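Local coordinates for cytoplasmic export protein 1 (Saccharomyces cerevisiae, PDB 3VWA), which works in nuclear tRNA export, where it may collect tRNAs from export receptors at the nuclear pore and hand aminoacylated tRNAs to the translation machinery, at residues A[282-285]-A[286-290]; A[293-296]-A[297-301]. All coordinates share one frame; numbering follows the deposited sequence.

Interaction 1: residues A[282-285]-A[286-290]; sequences GMIE and NFIIP
I288 hydrogen-bonds through its N to the O of selenomethionine M283, five residues back, at 2.7 Å; the N-H...O angle of 178° makes this bond almost perfectly straight. I289 repeats the spacing with its N on the O of I284 at 3.0 Å. Two i+5 bonds in succession identify a wider pi-type turn near the start of the helix, whereas the N of N286 still makes the ordinary i+4 bond to the O of G282. P290 brings no N-H to the next bond, and its CD rests 3.4 Å from the O of E285, where the helix kinks.

Two of the buried apolar pairs follow the same i+5 offset, M283 with I288 and I284 with I289. M283 carries CG anti to its backbone N (chi1 -166°) and then bends about the CG-SE bond, so that CE lies 4.0 Å from CD1 of I288, while its CG meets CB of F287 in an i+4 pair. I284 places CG2 against CD1 of I289, also at 4.0 Å.

The side with E285, N286 and P290 is partly exposed and looser. Here OE1 of E285 turns back to accept the backbone N of G282 at 2.7 Å, the donor standing above the carboxylate plane. The N286 amide makes no hydrogen bond within the turn; its ND2 donates to the O of I140. A leucine here would probably leave that carbonyl without its donor and lose a polar tie to the turn between strands 136-138 and 144-146.

K141, in the same turn, makes a cation-pi contact with the F287 ring. F287 and I288 pack on L247 of helix 239-248, and I284 and I289 meet L331 of helix 321-335, so the start of helix 283-303 fits between these two helices and the strand turn.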
ATOM      1  N   GLY A 282      -3.132   3.433  -7.792  1.00 31.49           N
ATOM      2  CA  GLY A 282      -2.778   2.480  -8.838  1.00 27.11           C
ATOM      3  C   GLY A 282      -1.339   2.557  -9.180  1.00 24.76           C
ATOM      4  O   GLY A 282      -0.703   1.506  -9.277  1.00 21.51           O
HETATM    5  N   MSE A 283      -0.791   3.786  -9.335  1.00 26.83           N
HETATM    6  CA  MSE A 283       0.593   3.889  -9.836  1.00 27.09           C
HETATM    7  C   MSE A 283       1.574   3.398  -8.816  1.00 26.55           C
HETATM    8  O   MSE A 283       2.570   2.671  -9.133  1.00 28.04           O
HETATM    9  CB  MSE A 283       1.031   5.284 -10.290  1.00 34.16           C
HETATM   10  CG  MSE A 283       2.312   4.973 -11.061  1.00 29.59           C
HETATM   11 SE   MSE A 283       3.203   6.498 -11.827  1.00 53.63          SE
HETATM   12  CE  MSE A 283       3.446   7.852 -10.409  1.00 37.10           C
ATOM     13  N   ILE A 284       1.346   3.789  -7.569  1.00 26.18           N
ATOM     14  CA  ILE A 284       2.209   3.315  -6.514  1.00 27.24           C
ATOM     15  C   ILE A 284       1.978   1.828  -6.231  1.00 26.05           C
ATOM     16  O   ILE A 284       2.932   1.028  -6.237  1.00 24.95           O
ATOM     17  CB  ILE A 284       2.022   4.118  -5.213  1.00 30.63           C
ATOM     18  CG1 ILE A 284       2.581   5.539  -5.440  1.00 35.28           C
ATOM     19  CG2 ILE A 284       2.696   3.365  -4.058  1.00 28.54           C
ATOM     20  CD1 ILE A 284       2.748   6.376  -4.195  1.00 35.80           C
ATOM     21  N   GLU A 285       0.716   1.479  -5.978  1.00 24.95           N
ATOM     22  CA  GLU A 285       0.316   0.123  -5.577  1.00 23.63           C
ATOM     23  C   GLU A 285       0.591  -0.922  -6.640  1.00 23.62           C
ATOM     24  O   GLU A 285       1.088  -1.998  -6.327  1.00 24.76           O
ATOM     25  CB  GLU A 285      -1.185   0.072  -5.232  1.00 24.90           C
ATOM     26  CG  GLU A 285      -1.646   0.986  -4.110  1.00 27.00           C
ATOM     27  CD  GLU A 285      -1.960   2.418  -4.568  1.00 30.03           C
ATOM     28  OE1 GLU A 285      -1.517   2.824  -5.664  1.00 31.88           O
ATOM     29  OE2 GLU A 285      -2.656   3.163  -3.837  1.00 30.12           O
ATOM     30  N   ASN A 286       0.251  -0.632  -7.888  1.00 22.11           N
ATOM     31  CA  ASN A 286       0.243  -1.662  -8.917  1.00 24.20           C
ATOM     32  C   ASN A 286       1.247  -1.442 -10.031  1.00 26.98           C
ATOM     33  O   ASN A 286       1.281  -2.217 -10.960  1.00 26.18           O
ATOM     34  CB  ASN A 286      -1.163  -1.812  -9.535  1.00 24.10           C
ATOM     35  CG  ASN A 286      -2.220  -2.156  -8.494  1.00 27.96           C
ATOM     36  OD1 ASN A 286      -1.966  -2.919  -7.558  1.00 30.26           O
ATOM     37  ND2 ASN A 286      -3.372  -1.526  -8.598  1.00 27.98           N
ATOM     38  N   PHE A 287       2.061  -0.398  -9.960  1.00 27.68           N
ATOM     39  CA  PHE A 287       3.080  -0.209 -10.983  1.00 27.31           C
ATOM     40  C   PHE A 287       4.404  -0.128 -10.264  1.00 31.63           C
ATOM     41  O   PHE A 287       5.257  -1.034 -10.399  1.00 32.00           O
ATOM     42  CB  PHE A 287       2.811   1.072 -11.808  1.00 25.76           C
ATOM     43  CG  PHE A 287       3.444   1.077 -13.167  1.00 28.91           C
ATOM     44  CD1 PHE A 287       4.413   0.141 -13.513  1.00 29.63           C
ATOM     45  CD2 PHE A 287       3.099   2.063 -14.105  1.00 29.45           C
ATOM     46  CE1 PHE A 287       5.015   0.175 -14.758  1.00 32.29           C
ATOM     47  CE2 PHE A 287       3.687   2.085 -15.367  1.00 29.81           C
ATOM     48  CZ  PHE A 287       4.648   1.145 -15.689  1.00 31.15           C
ATOM     49  N   ILE A 288       4.580   0.934  -9.464  1.00 30.54           N
ATOM     50  CA  ILE A 288       5.871   1.138  -8.811  1.00 27.73           C
ATOM     51  C   ILE A 288       6.301  -0.017  -7.878  1.00 28.39           C
ATOM     52  O   ILE A 288       7.402  -0.581  -8.030  1.00 28.13           O
ATOM     53  CB  ILE A 288       5.965   2.531  -8.113  1.00 27.58           C
ATOM     54  CG1 ILE A 288       5.792   3.652  -9.132  1.00 27.36           C
ATOM     55  CG2 ILE A 288       7.281   2.671  -7.406  1.00 29.81           C
ATOM     56  CD1 ILE A 288       5.655   5.047  -8.535  1.00 28.01           C
ATOM     57  N   ILE A 289       5.453  -0.360  -6.908  1.00 24.75           N
ATOM     58  CA  ILE A 289       5.812  -1.365  -5.899  1.00 24.03           C
ATOM     59  C   ILE A 289       6.162  -2.763  -6.472  1.00 26.32           C
ATOM     60  O   ILE A 289       7.143  -3.364  -6.058  1.00 30.06           O
ATOM     61  CB  ILE A 289       4.733  -1.513  -4.786  1.00 22.80           C
ATOM     62  CG1 ILE A 289       4.701  -0.291  -3.821  1.00 23.46           C
ATOM     63  CG2 ILE A 289       5.045  -2.699  -3.938  1.00 22.54           C
ATOM     64  CD1 ILE A 289       3.507  -0.322  -2.875  1.00 19.33           C
ATOM     65  N   PRO A 290       5.307  -3.326  -7.349  1.00 27.39           N
ATOM     66  CA  PRO A 290       5.621  -4.608  -7.892  1.00 26.09           C
ATOM     67  C   PRO A 290       6.878  -4.597  -8.751  1.00 28.28           C
ATOM     68  O   PRO A 290       7.619  -5.570  -8.691  1.00 27.31           O
ATOM     69  CB  PRO A 290       4.369  -5.001  -8.735  1.00 31.32           C
ATOM     70  CG  PRO A 290       3.407  -3.885  -8.639  1.00 31.71           C
ATOM     71  CD  PRO A 290       3.998  -2.792  -7.789  1.00 28.55           C
TER

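Interaction 2: residues A[293-296]-A[297-301]; sequences CEII and KLLMT
K297 and E294, three residues apart on one helical turn, are joined by a salt bridge that is weak by its length, with NZ 3.4 Å from OE2. The lysine can be followed outward. Its CB lies 3.8 Å from the O of E294, and CG, set beside the backbone N by chi1 of -66°, passes 3.5 Å from the O of C293. CD comes within 3.9 Å of both that O and OE2 of E294. After this nearly extended run the chain bends at chi4 (145°) and NZ meets the carboxylate. The glutamate does its share through a bend at chi2, and the two chains cross at a slant.

The buried contact is different in kind. I296 and selenomethionine M300 run side by side in the same direction, and CG2 of I296 approaches CE of M300 to 3.3 Å, tighter than usual for two methyl carbons. A second, looser pair joins I295, only partly covered, to L299, CG2 to CD1 at 4.3 Å.

Four successive i+4 backbone bonds underlie these pairs, from the 3.0 Å bond of K297 N to C293 O through to M300 N on I296 O. C293, I296 and M300 pack on helix 321-335, and C293 and M300 also meet helix 342-351. A charged pair on one side and apolar residues facing neighbouring helices on another mark an amphipathic alpha-helix in an all-helical packing.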
ATOM      1  N   CYS A 293       9.767  -4.512  -6.242  1.00 26.36           N
ATOM      2  CA  CYS A 293       9.832  -5.843  -5.647  1.00 28.66           C
ATOM      3  C   CYS A 293      10.561  -6.800  -6.584  1.00 28.55           C
ATOM      4  O   CYS A 293      11.479  -7.485  -6.155  1.00 34.61           O
ATOM      5  CB  CYS A 293       8.443  -6.359  -5.299  1.00 28.39           C
ATOM      6  SG  CYS A 293       7.690  -5.513  -3.872  1.00 34.25           S
ATOM      7  N   GLU A 294      10.216  -6.799  -7.866  1.00 30.31           N
ATOM      8  CA  GLU A 294      10.937  -7.631  -8.837  1.00 31.64           C
ATOM      9  C   GLU A 294      12.433  -7.338  -8.853  1.00 30.34           C
ATOM     10  O   GLU A 294      13.269  -8.256  -8.928  1.00 29.48           O
ATOM     11  CB  GLU A 294      10.352  -7.441 -10.258  1.00 32.61           C
ATOM     12  CG  GLU A 294       9.142  -8.310 -10.532  1.00 39.58           C
ATOM     13  CD  GLU A 294       9.464  -9.765 -10.238  1.00 42.38           C
ATOM     14  OE1 GLU A 294      10.503 -10.266 -10.759  1.00 44.38           O
ATOM     15  OE2 GLU A 294       8.704 -10.371  -9.447  1.00 45.64           O
ATOM     16  N   ILE A 295      12.792  -6.047  -8.812  1.00 30.48           N
ATOM     17  CA  ILE A 295      14.222  -5.698  -8.863  1.00 26.99           C
ATOM     18  C   ILE A 295      14.919  -6.099  -7.594  1.00 27.45           C
ATOM     19  O   ILE A 295      16.053  -6.559  -7.650  1.00 30.19           O
ATOM     20  CB  ILE A 295      14.464  -4.234  -9.232  1.00 30.86           C
ATOM     21  CG1 ILE A 295      14.197  -4.084 -10.731  1.00 31.79           C
ATOM     22  CG2 ILE A 295      15.937  -3.831  -8.929  1.00 27.81           C
ATOM     23  CD1 ILE A 295      13.377  -2.855 -11.075  1.00 36.91           C
ATOM     24  N   ILE A 296      14.210  -6.004  -6.461  1.00 25.73           N
ATOM     25  CA  ILE A 296      14.740  -6.445  -5.180  1.00 26.91           C
ATOM     26  C   ILE A 296      15.053  -7.953  -5.126  1.00 32.81           C
ATOM     27  O   ILE A 296      16.116  -8.369  -4.604  1.00 29.08           O
ATOM     28  CB  ILE A 296      13.820  -6.093  -3.971  1.00 24.23           C
ATOM     29  CG1 ILE A 296      13.858  -4.573  -3.680  1.00 22.40           C
ATOM     30  CG2 ILE A 296      14.303  -6.836  -2.741  1.00 24.23           C
ATOM     31  CD1 ILE A 296      12.738  -4.076  -2.787  1.00 19.34           C
ATOM     32  N   LYS A 297      14.133  -8.771  -5.632  1.00 36.01           N
ATOM     33  CA  LYS A 297      14.364 -10.237  -5.670  1.00 36.18           C
ATOM     34  C   LYS A 297      15.618 -10.549  -6.477  1.00 36.44           C
ATOM     35  O   LYS A 297      16.455 -11.342  -6.038  1.00 39.11           O
ATOM     36  CB  LYS A 297      13.158 -10.974  -6.269  1.00 39.81           C
ATOM     37  CG  LYS A 297      11.904 -10.880  -5.419  1.00 44.74           C
ATOM     38  CD  LYS A 297      10.664 -11.347  -6.178  1.00 51.34           C
ATOM     39  CE  LYS A 297       9.409 -11.159  -5.322  1.00 53.83           C
ATOM     40  NZ  LYS A 297       8.209 -10.788  -6.141  1.00 56.26           N
ATOM     41  N   LEU A 298      15.776  -9.905  -7.631  1.00 35.71           N
ATOM     42  CA  LEU A 298      16.983 -10.120  -8.424  1.00 40.54           C
ATOM     43  C   LEU A 298      18.233  -9.822  -7.616  1.00 37.54           C
ATOM     44  O   LEU A 298      19.157 -10.630  -7.568  1.00 38.30           O
ATOM     45  CB  LEU A 298      16.989  -9.347  -9.749  1.00 42.03           C
ATOM     46  CG  LEU A 298      16.468  -9.991 -11.057  1.00 53.64           C
ATOM     47  CD1 LEU A 298      16.776 -11.495 -11.119  1.00 49.31           C
ATOM     48  CD2 LEU A 298      14.978  -9.703 -11.334  1.00 49.15           C
ATOM     49  N   LEU A 299      18.258  -8.670  -6.955  1.00 37.70           N
ATOM     50  CA  LEU A 299      19.423  -8.281  -6.171  1.00 34.60           C
ATOM     51  C   LEU A 299      19.721  -9.260  -5.024  1.00 34.17           C
ATOM     52  O   LEU A 299      20.867  -9.426  -4.626  1.00 32.05           O
ATOM     53  CB  LEU A 299      19.190  -6.907  -5.581  1.00 34.82           C
ATOM     54  CG  LEU A 299      19.010  -5.776  -6.561  1.00 34.28           C
ATOM     55  CD1 LEU A 299      18.689  -4.558  -5.718  1.00 35.65           C
ATOM     56  CD2 LEU A 299      20.287  -5.594  -7.360  1.00 31.57           C
HETATM   57  N   MSE A 300      18.668  -9.866  -4.479  1.00 35.04           N
HETATM   58  CA  MSE A 300      18.781 -10.756  -3.329  1.00 39.88           C
HETATM   59  C   MSE A 300      19.337 -12.078  -3.782  1.00 45.91           C
HETATM   60  O   MSE A 300      20.088 -12.719  -3.056  1.00 51.77           O
HETATM   61  CB  MSE A 300      17.404 -10.906  -2.689  1.00 40.09           C
HETATM   62  CG  MSE A 300      17.221  -9.773  -1.690  1.00 42.05           C
HETATM   63 SE   MSE A 300      15.619 -10.163  -0.587  1.00 46.80          SE
HETATM   64  CE  MSE A 300      15.507  -8.275  -0.074  1.00 42.40           C
ATOM     65  N   THR A 301      18.973 -12.520  -4.978  1.00 48.88           N
ATOM     66  CA  THR A 301      19.680 -13.646  -5.587  1.00 54.46           C
ATOM     67  C   THR A 301      21.181 -13.328  -5.863  1.00 57.26           C
ATOM     68  O   THR A 301      22.060 -14.152  -5.585  1.00 62.46           O
ATOM     69  CB  THR A 301      18.917 -14.127  -6.825  1.00 53.91           C
ATOM     70  OG1 THR A 301      17.636 -14.587  -6.400  1.00 58.20           O
ATOM     71  CG2 THR A 301      19.656 -15.256  -7.559  1.00 60.05           C
TER

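Interactions 1 and 2 follow one another along helix 283-303, their centres 16 Å apart, with no touch between them. Their bonding differs: the i+5 bonds donated by I288 and I289 give way to i+4 bonds by 293-301. Their surroundings shift as well. Helix 321-335 packs on both, and P339 is touched by I289 of the first and C293 of the second, but helix 239-248 borders interaction 1 and helix 342-351 interaction 2. Interaction 1 lies about 8 Å from the centre of the chain and interaction 2 about 19 Å, measured centre to centre. The shared helix probably leads from the strand-bearing part, consistent with a kinase-like domain, towards the helices that hold the HEAT repeats.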